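Local coordinates for Lmo0651 protein (Listeria monocytogenes serovar 1/2a, PDB 6EP3) that controls expression of the agr system and mediates virulence as a transcription factor of the GntR type that probably binds DNA in a sequence-specific way, at residues N28-E33 and G67-D72; L107-A112 and I137-S142. One frame throughout, in Å; residues are numbered along the deposited sequence.

Contact 1: residues N28-E33 and G67-D72; sequences NEHLAE and GAVLND
Strand 67-70 is the second arm of the wing hairpin, and on the edge away from strand 60-63 it picks up a short antiparallel partner from the loop 28-33. Gly67 opens the strand with a positive phi, a backbone shape in which a beta carbon would press on the preceding carbonyl oxygen. At Ala68 the carbonyl oxygen does the work: it accepts Leu31 N in its own plane at 2.9 Å, the bond nearly straight (160° at the hydrogen). The same oxygen receives a CA-H...O contact from His30 CA at 3.5 Å, and Leu31 CD2 packs close beside it. That methyl also meets Ala68 CB at 4.0 Å, on the face that Val60 and Leu25 line. The extended Glu33 chain brings OE2 beside the methyl of Ala68, while Glu33 OE1 forms a salt bridge with Arg44. Val69 pairs with His30 as a single non-hydrogen-bonded bridge, their side chains running side by side on the other face. Val69 CG1, anti to the backbone N, lies 3.5 Å from the carbonyl carbon of Asn28, and CG2 stands 4.1 Å from His30 CD2. Leu70 uses both of its backbone polar groups. Its N reaches Glu29 O at 3.2 Å, from 27° out of the carbonyl plane, whereas Leu70 O takes Asn28 N in plane at a short 2.6 Å. Leu70 CB returns to the first face, 4.2 Å from Leu31 CD2. Past the strand, Asp72 forms a salt bridge with Arg79. Three main-chain bonds thus fix the register with no need for polar side chains, as where the loop after the first helix of a winged helix-turn-helix joins the wing, and Leu31 CD2 covers the Leu31 N to Ala68 O bond from one side.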
# COMPACT_ATOMS: atom_id res chain seq x y z
N ASN B 28 -11.36 -1.60 17.33
CA ASN B 28 -11.69 -0.31 17.94
C ASN B 28 -11.38 -0.26 19.43
O ASN B 28 -11.78 0.70 20.10
CB ASN B 28 -13.16 0.07 17.71
CG ASN B 28 -13.52 0.09 16.24
OD1 ASN B 28 -14.51 -0.52 15.83
ND2 ASN B 28 -12.72 0.79 15.45
N GLU B 29 -10.66 -1.24 19.96
CA GLU B 29 -10.24 -1.21 21.35
C GLU B 29 -8.91 -0.47 21.48
O GLU B 29 -8.01 -0.63 20.66
CB GLU B 29 -10.11 -2.64 21.90
CG GLU B 29 -9.42 -2.73 23.24
CD GLU B 29 -9.21 -4.17 23.69
OE1 GLU B 29 -9.59 -5.08 22.93
OE2 GLU B 29 -8.68 -4.38 24.80
N HIS B 30 -8.81 0.36 22.52
CA HIS B 30 -7.58 1.07 22.81
C HIS B 30 -6.59 0.11 23.46
O HIS B 30 -6.90 -0.51 24.48
CB HIS B 30 -7.85 2.27 23.73
CG HIS B 30 -8.98 3.13 23.27
ND1 HIS B 30 -10.31 2.79 23.44
CD2 HIS B 30 -8.98 4.33 22.64
CE1 HIS B 30 -11.07 3.74 22.94
NE2 HIS B 30 -10.30 4.69 22.44
N LEU B 31 -5.40 -0.01 22.87
CA LEU B 31 -4.39 -0.92 23.40
C LEU B 31 -3.88 -0.41 24.74
O LEU B 31 -3.37 0.72 24.82
CB LEU B 31 -3.24 -1.08 22.40
CG LEU B 31 -3.52 -1.82 21.09
CD1 LEU B 31 -4.49 -2.96 21.32
CD2 LEU B 31 -4.03 -0.89 20.00
N ALA B 32 -4.02 -1.22 25.78
CA ALA B 32 -3.50 -0.89 27.10
C ALA B 32 -2.03 -1.27 27.15
O ALA B 32 -1.65 -2.35 27.60
CB ALA B 32 -4.30 -1.60 28.19
N GLU B 33 -1.18 -0.35 26.67
CA GLU B 33 0.25 -0.63 26.55
C GLU B 33 0.86 -0.99 27.89
O GLU B 33 1.79 -1.81 27.95
CB GLU B 33 0.96 0.58 25.94
CG GLU B 33 0.39 0.97 24.59
CD GLU B 33 1.23 2.01 23.87
OE1 GLU B 33 2.35 2.31 24.35
OE2 GLU B 33 0.77 2.52 22.83
N GLY B 67 -4.82 7.45 21.95
CA GLY B 67 -3.77 6.46 22.04
C GLY B 67 -3.79 5.59 20.80
O GLY B 67 -4.27 6.01 19.75
N ALA B 68 -3.25 4.38 20.92
CA ALA B 68 -3.25 3.46 19.80
C ALA B 68 -4.54 2.64 19.83
O ALA B 68 -4.91 2.10 20.87
CB ALA B 68 -2.04 2.53 19.85
N VAL B 69 -5.21 2.58 18.68
CA VAL B 69 -6.47 1.85 18.53
C VAL B 69 -6.27 0.75 17.50
O VAL B 69 -5.52 0.92 16.53
CB VAL B 69 -7.63 2.78 18.13
CG1 VAL B 69 -8.97 2.11 18.40
CG2 VAL B 69 -7.53 4.11 18.86
N LEU B 70 -6.95 -0.37 17.70
CA LEU B 70 -6.81 -1.52 16.81
C LEU B 70 -7.92 -1.48 15.77
O LEU B 70 -9.09 -1.24 16.10
CB LEU B 70 -6.86 -2.83 17.60
CG LEU B 70 -7.02 -4.08 16.74
CD1 LEU B 70 -5.68 -4.43 16.09
CD2 LEU B 70 -7.53 -5.25 17.57
N ASN B 71 -7.55 -1.70 14.51
CA ASN B 71 -8.46 -1.59 13.39
C ASN B 71 -9.20 -2.90 13.15
O ASN B 71 -8.86 -3.95 13.70
CB ASN B 71 -7.71 -1.16 12.13
CG ASN B 71 -7.11 0.22 12.25
OD1 ASN B 71 -7.70 1.12 12.84
ND2 ASN B 71 -5.92 0.39 11.69
N ASP B 72 -10.25 -2.82 12.34
CA ASP B 72 -11.02 -3.99 11.93
C ASP B 72 -10.21 -4.74 10.88
O ASP B 72 -10.21 -4.38 9.70
CB ASP B 72 -12.39 -3.58 11.39
CG ASP B 72 -13.33 -4.76 11.22
OD1 ASP B 72 -12.91 -5.91 11.51
OD2 ASP B 72 -14.48 -4.55 10.79

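Contact 2: residues L107-A112 and I137-S142; sequences LEKLYA and ILCLIS
Two consecutive helices of the FCD domain, 107-123 and 126-142, fold back on each other as an antiparallel helical hairpin, and this contact lies toward its open end. The local axes run 9.6 Å apart with 168° between their directions, so the two segments run nearly antiparallel. Leu110 and Cys139 face each other at the centre. Leu110 CG and Cys139 SG are both anti to their backbone N, which aims Leu110 CD1 at Cys139 CB, 3.8 Å away, and lays the sulfur alongside the Leu110 backbone. Leu140 crosses Leu110 obliquely, with its CD2 at 3.8 Å from Leu110 CD1; beyond it lie Val91 of helix 77-101 and Leu190 of helix 173-192. On the other flank Lys109 closes the interface with its hydrocarbon part. Its chain bends at chi3 (65°), bringing CE to 3.5 Å from Cys139 SG. The side chain of Lys109 also lies about 3 Å from a bound sulfate ion, probably from the crystallisation liquor. Lys109 NZ stays 4.0 Å from Ser142 OG, no hydrogen bond; that hydroxyl instead donates back to Cys139 O at 2.8 Å, along a lone pair of the carbonyl one turn earlier. Apolar at its middle, with Lys109 and Ser142 along one flank, this is antiparallel packing of sequential helices, as expected in the all-helical bundle of an FCD domain.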
# COMPACT_ATOMS: atom_id res chain seq x y z
N LEU B 107 11.76 -14.51 -16.56
CA LEU B 107 10.91 -15.69 -16.65
C LEU B 107 11.54 -16.92 -16.01
O LEU B 107 10.82 -17.87 -15.70
CB LEU B 107 10.58 -15.98 -18.12
CG LEU B 107 9.77 -14.89 -18.82
CD1 LEU B 107 9.52 -15.28 -20.26
CD2 LEU B 107 8.46 -14.65 -18.09
N GLU B 108 12.86 -16.92 -15.81
CA GLU B 108 13.50 -18.04 -15.13
C GLU B 108 13.18 -18.04 -13.65
O GLU B 108 12.90 -19.09 -13.05
CB GLU B 108 15.01 -18.00 -15.35
CG GLU B 108 15.42 -18.15 -16.80
CD GLU B 108 16.81 -17.64 -17.05
OE1 GLU B 108 17.35 -16.94 -16.16
OE2 GLU B 108 17.37 -17.92 -18.13
N LYS B 109 13.18 -16.85 -13.04
CA LYS B 109 12.73 -16.74 -11.66
C LYS B 109 11.27 -17.14 -11.53
O LYS B 109 10.88 -17.82 -10.57
CB LYS B 109 12.94 -15.31 -11.16
CG LYS B 109 12.88 -15.17 -9.64
CD LYS B 109 13.22 -13.75 -9.20
CE LYS B 109 12.18 -12.76 -9.69
NZ LYS B 109 12.33 -11.40 -9.08
N LEU B 110 10.44 -16.75 -12.50
CA LEU B 110 9.03 -17.12 -12.46
C LEU B 110 8.86 -18.64 -12.56
O LEU B 110 8.04 -19.23 -11.86
CB LEU B 110 8.28 -16.42 -13.59
CG LEU B 110 6.75 -16.48 -13.58
CD1 LEU B 110 6.19 -15.58 -12.49
CD2 LEU B 110 6.21 -16.09 -14.94
N TYR B 111 9.64 -19.27 -13.44
CA TYR B 111 9.60 -20.72 -13.55
C TYR B 111 10.00 -21.37 -12.24
O TYR B 111 9.37 -22.34 -11.79
CB TYR B 111 10.50 -21.18 -14.69
CG TYR B 111 10.42 -22.65 -15.02
CD1 TYR B 111 9.36 -23.15 -15.75
CD2 TYR B 111 11.42 -23.52 -14.61
CE1 TYR B 111 9.28 -24.50 -16.06
CE2 TYR B 111 11.35 -24.87 -14.92
CZ TYR B 111 10.28 -25.35 -15.64
OH TYR B 111 10.20 -26.69 -15.95
N ALA B 112 11.04 -20.84 -11.59
CA ALA B 112 11.45 -21.38 -10.30
C ALA B 112 10.35 -21.24 -9.26
O ALA B 112 10.12 -22.16 -8.46
CB ALA B 112 12.73 -20.69 -9.82
N ILE B 137 2.91 -14.74 -7.68
CA ILE B 137 2.18 -13.51 -8.00
C ILE B 137 3.09 -12.29 -7.87
O ILE B 137 3.03 -11.36 -8.70
CB ILE B 137 0.93 -13.39 -7.11
CG1 ILE B 137 -0.06 -14.52 -7.44
CG2 ILE B 137 0.28 -12.03 -7.27
CD1 ILE B 137 -1.26 -14.59 -6.51
N LEU B 138 3.95 -12.27 -6.86
CA LEU B 138 4.85 -11.14 -6.65
C LEU B 138 5.85 -11.01 -7.78
O LEU B 138 6.23 -9.90 -8.16
CB LEU B 138 5.59 -11.28 -5.32
CG LEU B 138 4.83 -11.03 -4.02
CD1 LEU B 138 5.73 -11.31 -2.82
CD2 LEU B 138 4.30 -9.61 -3.97
N CYS B 139 6.31 -12.14 -8.32
CA CYS B 139 7.21 -12.11 -9.47
C CYS B 139 6.51 -11.53 -10.69
O CYS B 139 7.06 -10.68 -11.42
CB CYS B 139 7.72 -13.53 -9.74
SG CYS B 139 9.03 -13.62 -10.94
N LEU B 140 5.27 -11.98 -10.93
CA LEU B 140 4.47 -11.37 -11.99
C LEU B 140 4.39 -9.85 -11.82
O LEU B 140 4.56 -9.10 -12.78
CB LEU B 140 3.06 -11.96 -11.98
CG LEU B 140 2.90 -13.35 -12.58
CD1 LEU B 140 1.44 -13.75 -12.55
CD2 LEU B 140 3.44 -13.38 -13.99
N ILE B 141 4.15 -9.40 -10.59
CA ILE B 141 4.00 -7.96 -10.35
C ILE B 141 5.34 -7.24 -10.50
O ILE B 141 5.40 -6.12 -11.02
CB ILE B 141 3.38 -7.72 -8.96
CG1 ILE B 141 1.97 -8.31 -8.93
CG2 ILE B 141 3.35 -6.23 -8.65
CD1 ILE B 141 1.23 -8.03 -7.66
N SER B 142 6.42 -7.87 -10.05
CA SER B 142 7.75 -7.29 -10.19
C SER B 142 8.13 -7.12 -11.65
O SER B 142 9.01 -6.31 -11.96
CB SER B 142 8.79 -8.17 -9.50
OG SER B 142 9.23 -9.20 -10.38

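Overall arrangement
Contact 1 belongs to the GntR-type winged helix and contact 2 to the helical FCD domain, and the chain completes the first before it begins the second. Their centres are 38 Å apart, on opposite sides of the chain's centre, with about 21 Å between nearest atoms, so neither touches the other. Helix 77-101 bridges the gap: Arg79 near its start holds Asp72 at the end of contact 1, and Val91 farther along packs on Leu140 of contact 2. One contact is built on main-chain hydrogen bonds, the other on side-chain packing. A sulfate, probably from the crystallisation liquor, sits beside contact 2 at Lys109.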